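PDB 3U6X: ORF48, which serves as the baseplate upper protein of phage TP901-1, probably a structural connector with an immunoglobulin-like domain in the phage's host-adhesion device. Local coordinates for residues V[71-79]-V[90-101]. Sequence-based numbering, arbitrary orientation.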
loop_
_atom_site.group_PDB
_atom_site.type_symbol
_atom_site.label_atom_id
_atom_site.label_comp_id
_atom_site.label_asym_id
_atom_site.label_seq_id
_atom_site.Cartn_x
_atom_site.Cartn_y
_atom_site.Cartn_z
ATOM N N ILE V 71 54.613 17.532 16.105
ATOM C CA ILE V 71 53.751 17.059 15.018
ATOM C C ILE V 71 52.647 16.158 15.586
ATOM O O ILE V 71 52.897 15.021 15.985
ATOM C CB ILE V 71 54.551 16.431 13.835
ATOM C CG1 ILE V 71 55.483 17.482 13.198
ATOM C CG2 ILE V 71 53.606 15.836 12.785
ATOM C CD1 ILE V 71 56.699 16.931 12.398
ATOM N N ILE V 72 51.434 16.695 15.661
ATOM C CA ILE V 72 50.277 15.991 16.204
ATOM C C ILE V 72 49.319 15.516 15.106
ATOM O O ILE V 72 48.733 16.320 14.374
ATOM C CB ILE V 72 49.576 16.804 17.336
ATOM C CG1 ILE V 72 50.427 16.808 18.600
ATOM C CG2 ILE V 72 48.186 16.280 17.667
ATOM C CD1 ILE V 72 51.150 18.071 18.855
ATOM N N LEU V 73 49.163 14.196 15.007
ATOM C CA LEU V 73 48.254 13.595 14.049
ATOM C C LEU V 73 46.933 13.331 14.722
ATOM O O LEU V 73 46.869 12.613 15.724
ATOM C CB LEU V 73 48.815 12.288 13.477
ATOM C CG LEU V 73 48.668 12.090 11.968
ATOM C CD1 LEU V 73 49.469 10.929 11.516
ATOM C CD2 LEU V 73 47.238 11.940 11.549
ATOM N N ILE V 74 45.886 13.932 14.179
ATOM C CA ILE V 74 44.524 13.777 14.682
ATOM C C ILE V 74 43.863 12.736 13.813
ATOM O O ILE V 74 43.910 12.852 12.587
ATOM C CB ILE V 74 43.763 15.133 14.743
ATOM C CG1 ILE V 74 44.351 16.022 15.839
ATOM C CG2 ILE V 74 42.273 14.947 14.980
ATOM C CD1 ILE V 74 45.390 16.943 15.360
ATOM N N ASP V 75 43.285 11.695 14.456
ATOM C CA ASP V 75 42.626 10.513 13.866
ATOM C C ASP V 75 41.629 10.709 12.669
ATOM O O ASP V 75 40.863 9.791 12.338
ATOM C CB ASP V 75 42.107 9.548 14.966
ATOM C CG ASP V 75 41.515 10.229 16.186
ATOM O OD1 ASP V 75 40.404 10.793 16.070
ATOM O OD2 ASP V 75 42.149 10.171 17.268
ATOM N N ASP V 76 41.685 11.898 12.003
ATOM C CA ASP V 76 40.919 12.242 10.803
ATOM C C ASP V 76 41.826 12.936 9.735
ATOM O O ASP V 76 43.048 12.705 9.734
ATOM C CB ASP V 76 39.626 13.017 11.155
ATOM C CG ASP V 76 39.771 14.509 11.400
ATOM O OD1 ASP V 76 40.216 14.888 12.498
ATOM O OD2 ASP V 76 39.377 15.296 10.511
ATOM N N GLY V 77 41.234 13.750 8.848
ATOM C CA GLY V 77 41.957 14.472 7.802
ATOM C C GLY V 77 42.680 15.737 8.250
ATOM O O GLY V 77 42.728 16.714 7.486
ATOM N N THR V 78 43.247 15.735 9.502
ATOM C CA THR V 78 43.985 16.868 10.067
ATOM C C THR V 78 45.274 16.544 10.822
ATOM O O THR V 78 45.303 15.648 11.654
ATOM C CB THR V 78 43.097 17.930 10.740
ATOM O OG1 THR V 78 43.759 18.469 11.885
ATOM C CG2 THR V 78 41.749 17.429 11.133
ATOM N N LEU V 79 46.330 17.297 10.517
ATOM C CA LEU V 79 47.638 17.236 11.167
ATOM C C LEU V 79 47.936 18.651 11.650
ATOM O O LEU V 79 47.690 19.628 10.923
ATOM C CB LEU V 79 48.733 16.786 10.184
ATOM C CG LEU V 79 50.173 16.646 10.738
ATOM C CD1 LEU V 79 50.862 15.476 10.138
ATOM C CD2 LEU V 79 51.005 17.881 10.495
ATOM N N PHE V 90 47.013 21.687 9.114
ATOM C CA PHE V 90 46.922 21.091 7.783
ATOM C C PHE V 90 45.603 20.355 7.681
ATOM O O PHE V 90 45.367 19.434 8.458
ATOM C CB PHE V 90 48.104 20.132 7.512
ATOM C CG PHE V 90 49.476 20.775 7.494
ATOM C CD1 PHE V 90 50.088 21.115 6.292
ATOM C CD2 PHE V 90 50.168 21.011 8.680
ATOM C CE1 PHE V 90 51.353 21.702 6.276
ATOM C CE2 PHE V 90 51.441 21.594 8.668
ATOM C CZ PHE V 90 52.030 21.933 7.464
ATOM N N LYS V 91 44.715 20.791 6.769
ATOM C CA LYS V 91 43.410 20.151 6.584
ATOM C C LYS V 91 43.353 19.531 5.210
ATOM O O LYS V 91 43.498 20.232 4.213
ATOM C CB LYS V 91 42.232 21.136 6.788
ATOM C CG LYS V 91 41.926 21.545 8.242
ATOM C CD LYS V 91 41.293 20.434 9.052
ATOM C CE LYS V 91 40.302 20.846 10.113
ATOM N NZ LYS V 91 40.880 21.705 11.169
ATOM N N MET V 92 43.207 18.212 5.155
ATOM C CA MET V 92 43.109 17.489 3.898
ATOM C C MET V 92 41.639 17.238 3.545
ATOM O O MET V 92 40.815 16.916 4.403
ATOM C CB MET V 92 43.875 16.170 3.989
ATOM C CG MET V 92 43.920 15.402 2.685
ATOM S SD MET V 92 45.517 14.640 2.407
ATOM C CE MET V 92 45.413 13.414 3.506
ATOM N N SER V 93 41.321 17.390 2.273
ATOM C CA SER V 93 39.988 17.134 1.762
ATOM C C SER V 93 40.006 15.799 1.021
ATOM O O SER V 93 40.847 15.600 0.133
ATOM C CB SER V 93 39.560 18.247 0.808
ATOM O OG SER V 93 39.443 19.496 1.470
ATOM N N ASP V 94 39.053 14.886 1.380
ATOM C CA ASP V 94 38.836 13.580 0.741
ATOM C C ASP V 94 39.907 12.523 0.937
ATOM O O ASP V 94 40.103 11.691 0.033
ATOM C CB ASP V 94 38.491 13.732 -0.758
ATOM C CG ASP V 94 37.672 14.964 -1.117
ATOM O OD1 ASP V 94 36.763 15.339 -0.321
ATOM O OD2 ASP V 94 37.961 15.579 -2.161
ATOM N N ALA V 95 40.577 12.517 2.113
ATOM C CA ALA V 95 41.606 11.535 2.499
ATOM C C ALA V 95 42.041 11.790 3.900
ATOM O O ALA V 95 41.721 12.847 4.442
ATOM C CB ALA V 95 42.800 11.598 1.567
ATOM N N LYS V 96 42.743 10.822 4.503
ATOM C CA LYS V 96 43.272 10.930 5.860
ATOM C C LYS V 96 44.785 11.055 5.809
ATOM O O LYS V 96 45.417 10.371 5.001
ATOM C CB LYS V 96 42.917 9.668 6.668
ATOM C CG LYS V 96 41.471 9.578 7.120
ATOM C CD LYS V 96 41.370 8.591 8.254
ATOM C CE LYS V 96 40.228 8.910 9.168
ATOM N NZ LYS V 96 39.192 7.854 9.106
ATOM N N ILE V 97 45.367 11.916 6.671
ATOM C CA ILE V 97 46.824 12.035 6.765
ATOM C C ILE V 97 47.274 10.837 7.612
ATOM O O ILE V 97 46.650 10.542 8.632
ATOM C CB ILE V 97 47.298 13.394 7.353
ATOM C CG1 ILE V 97 46.701 14.569 6.561
ATOM C CG2 ILE V 97 48.839 13.479 7.382
ATOM C CD1 ILE V 97 46.428 15.795 7.352
ATOM N N THR V 98 48.295 10.118 7.153
ATOM C CA THR V 98 48.814 8.950 7.865
ATOM C C THR V 98 50.152 9.259 8.557
ATOM O O THR V 98 50.489 8.606 9.548
ATOM C CB THR V 98 48.852 7.711 6.945
ATOM O OG1 THR V 98 49.870 7.846 5.946
ATOM C CG2 THR V 98 47.497 7.410 6.313
ATOM N N LYS V 99 50.897 10.266 8.041
ATOM C CA LYS V 99 52.192 10.714 8.554
ATOM C C LYS V 99 52.483 12.095 7.999
ATOM O O LYS V 99 52.123 12.391 6.861
ATOM C CB LYS V 99 53.309 9.742 8.112
ATOM C CG LYS V 99 54.558 9.769 8.988
ATOM C CD LYS V 99 55.706 8.886 8.453
ATOM C CE LYS V 99 55.407 7.400 8.373
ATOM N NZ LYS V 99 54.833 6.858 9.634
ATOM N N GLY V 100 53.146 12.911 8.802
ATOM C CA GLY V 100 53.591 14.240 8.414
ATOM C C GLY V 100 54.980 14.539 8.931
ATOM O O GLY V 100 55.289 14.223 10.083
ATOM N N TYR V 101 55.829 15.142 8.087
ATOM C CA TYR V 101 57.216 15.485 8.433
ATOM C C TYR V 101 57.771 16.543 7.469
ATOM O O TYR V 101 57.267 16.677 6.346
ATOM C CB TYR V 101 58.122 14.214 8.415
ATOM C CG TYR V 101 57.994 13.375 7.156
ATOM C CD1 TYR V 101 58.768 13.644 6.033
ATOM C CD2 TYR V 101 57.067 12.338 7.077
ATOM C CE1 TYR V 101 58.621 12.911 4.860
ATOM C CE2 TYR V 101 56.900 11.607 5.903
ATOM C CZ TYR V 101 57.673 11.904 4.793
ATOM O OH TYR V 101 57.531 11.180 3.631
HETATM O O HOH W 1 37.727 10.072 11.233
#
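Leu79 and Phe90 form an antiparallel hydrogen-bonded pair between strands 78-83 and 86-92, the two arms of a beta hairpin. Three backbone hydrogen bonds fix the register. Phe90 N reaches Leu79 O at 2.8 Å, while Leu79 N returns to Phe90 O at 3.1 Å. Farther along, Met92 N takes Gly77 O at 2.8 Å, bringing the turn before Thr78 into the ladder; Thr78 and Lys91 are the non-hydrogen-bonded pair between these bonds.

The tight part lies on the face carrying Leu79 and Phe90. Their side chains run side by side, Leu79 CD2 lying 3.7 Å from Phe90 CD2, and Leu79 O sits at the ring edge, in its plane. With CG anti to the backbone N (chi1 -179°), Leu79 sends its other methyl, CD1, across to the bare backbone of Gly100, 3.5 Å from its CA. Ile97 fills in beneath the strand: its CD1 tip rests 3.5 Å from Leu79 N and also meets Leu79 CB. Phe4 stacks on the Phe90 ring from strand 3-8.

On the other face, the bent Lys91 chain lies alongside Thr78, its aliphatic CD approaching Thr78 CB; an aromatic side chain of another protein's chain packs on Thr78. The loose side is toward solvent, where Leu73 sets CD2 against Ile97 O and CD1 against Thr98 O, and Lys96 merely brushes the turn, its NZ linked to Asp75 O through one weakly held water.

Segments 71-74 and 97-101 run antiparallel, their axes 7.9 Å apart, without a ladder between them. They belong to the outermost strands of the chain's sheet, which curls so that these meet through side chains, consistent with the immunoglobulin-like domain of baseplate upper proteins.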